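PDB 1OA4: endo-beta-1,4-glucanase from Streptomyces sp., which hydrolyses internal beta-1,4-glucosidic bonds of cellulose as a family 12 glycoside hydrolase. Local coordinates for residues 141-145 / 146-150. Sequence-based numbering, arbitrary orientation.
Sequences AHVGG and RSWEV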
loop_
_atom_site.group_PDB
_atom_site.type_symbol
_atom_site.label_atom_id
_atom_site.label_comp_id
_atom_site.label_asym_id
_atom_site.label_seq_id
_atom_site.Cartn_x
_atom_site.Cartn_y
_atom_site.Cartn_z
ATOM N N ALA A 141 11.310 -6.219 14.146
ATOM C CA ALA A 141 12.228 -5.200 13.676
ATOM C C ALA A 141 11.795 -3.837 14.213
ATOM O O ALA A 141 10.611 -3.608 14.469
ATOM C CB ALA A 141 12.273 -5.179 12.164
ATOM N N HIS A 142 12.765 -2.945 14.394
ATOM C CA HIS A 142 12.488 -1.585 14.822
ATOM C C HIS A 142 12.773 -0.677 13.645
ATOM O O HIS A 142 13.924 -0.569 13.195
ATOM C CB HIS A 142 13.358 -1.186 16.016
ATOM C CG HIS A 142 13.025 -1.929 17.273
ATOM N ND1 HIS A 142 13.290 -3.275 17.412
ATOM C CD2 HIS A 142 12.212 -1.601 18.305
ATOM C CE1 HIS A 142 12.695 -3.730 18.502
ATOM N NE2 HIS A 142 12.088 -2.719 19.095
ATOM N N VAL A 143 11.722 -0.058 13.118
ATOM C CA VAL A 143 11.853 0.821 11.969
ATOM C C VAL A 143 11.087 2.094 12.212
ATOM O O VAL A 143 9.927 2.066 12.615
ATOM C CB VAL A 143 11.289 0.177 10.683
ATOM C CG1 VAL A 143 11.701 1.010 9.463
ATOM C CG2 VAL A 143 11.740 -1.272 10.555
ATOM N N GLY A 144 11.754 3.220 11.994
ATOM C CA GLY A 144 11.115 4.501 12.133
ATOM C C GLY A 144 10.713 4.846 13.554
ATOM O O GLY A 144 9.913 5.748 13.770
ATOM N N GLY A 145 11.287 4.146 14.532
ATOM C CA GLY A 145 10.966 4.409 15.920
ATOM C C GLY A 145 9.761 3.630 16.424
ATOM O O GLY A 145 9.267 3.899 17.520
ATOM N N ARG A 146 9.302 2.671 15.622
ATOM C CA ARG A 146 8.155 1.830 15.946
ATOM C C ARG A 146 8.584 0.364 15.860
ATOM O O ARG A 146 9.556 0.032 15.191
ATOM C CB ARG A 146 7.004 2.101 14.959
ATOM C CG ARG A 146 6.257 3.391 15.203
ATOM C CD ARG A 146 5.119 3.608 14.242
ATOM N NE ARG A 146 4.441 4.887 14.448
ATOM C CZ ARG A 146 3.437 5.090 15.290
ATOM N NH1 ARG A 146 2.971 4.102 16.041
ATOM N NH2 ARG A 146 2.893 6.292 15.382
ATOM N N SER A 147 7.879 -0.512 16.565
ATOM C CA SER A 147 8.191 -1.939 16.509
ATOM C C SER A 147 7.269 -2.653 15.524
ATOM O O SER A 147 6.077 -2.343 15.459
ATOM C CB SER A 147 8.047 -2.581 17.881
ATOM O OG SER A 147 8.382 -3.959 17.806
ATOM N N TRP A 148 7.831 -3.592 14.757
ATOM C CA TRP A 148 7.064 -4.343 13.750
ATOM C C TRP A 148 7.323 -5.833 13.787
ATOM O O TRP A 148 8.436 -6.267 14.030
ATOM C CB TRP A 148 7.383 -3.871 12.327
ATOM C CG TRP A 148 7.295 -2.396 12.185
ATOM C CD1 TRP A 148 8.288 -1.509 12.421
ATOM C CD2 TRP A 148 6.150 -1.624 11.798
ATOM N NE1 TRP A 148 7.841 -0.223 12.215
ATOM C CE2 TRP A 148 6.533 -0.273 11.819
ATOM C CE3 TRP A 148 4.841 -1.936 11.429
ATOM C CZ2 TRP A 148 5.660 0.761 11.495
ATOM C CZ3 TRP A 148 3.976 -0.911 11.106
ATOM C CH2 TRP A 148 4.391 0.423 11.139
ATOM N N GLU A 149 6.261 -6.590 13.546
ATOM C CA GLU A 149 6.348 -8.031 13.411
ATOM C C GLU A 149 6.592 -8.216 11.931
ATOM O O GLU A 149 5.823 -7.700 11.113
ATOM C CB GLU A 149 5.039 -8.681 13.850
ATOM C CG GLU A 149 5.025 -10.195 13.823
ATOM C CD GLU A 149 3.693 -10.739 14.316
ATOM O OE1 GLU A 149 3.319 -10.469 15.484
ATOM O OE2 GLU A 149 2.994 -11.401 13.535
ATOM N N VAL A 150 7.677 -8.895 11.580
ATOM C CA VAL A 150 8.056 -9.037 10.183
ATOM C C VAL A 150 7.692 -10.404 9.622
ATOM O O VAL A 150 7.939 -11.439 10.256
ATOM C CB VAL A 150 9.571 -8.800 9.983
ATOM C CG1 VAL A 150 9.907 -8.751 8.497
ATOM C CG2 VAL A 150 10.017 -7.514 10.685
#
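Trp148 reaches back over the hairpin to Val143, its indole NE1 giving a hydrogen bond of 3.1 Å to the carbonyl Val143 O. The bond is nearly straight, 166° at the hydrogen, and the acceptor lies in the plane of the ring. Val143 O is gripped twice, because Arg146 N also donates to it at 3.1 Å; the two donors come from opposite faces of the carbonyl plane, the indole only slightly tilted from it and the amide well above it. What swings the indole toward the turn is a chi1 of -50°, with CG beside the backbone N of Trp148. The Val143 side chain lies against the CD1-NE1 side of the ring, set off its plane; Trp148 CD1 is 3.9 Å from Val143 CB, and the two side chains cross at about a right angle.

This is a tight two-residue beta hairpin joining strands 136-143 and 146-154, closed by a type I' turn from Val143 to Arg146. Gly144 and Gly145 both have positive phi, as that turn requires. Behind the turn the ladder continues with Val143 N to Arg146 O at 3.0 Å, then a reciprocal pair between Ala141 and Trp148, in which Trp148 N reaches Ala141 O at 2.8 Å. Farther along the same face, Ala141 CB packs on Val150 CG2 at 3.6 Å. His142 and Ser147, a non-hydrogen-bonded pair, project from the other face.

Helix 176-185 backs the indole: Phe179 meets it edge-to-face and also touches Val143. The extended Arg146 side chain leads away from the turn to a cation-pi contact with Trp172.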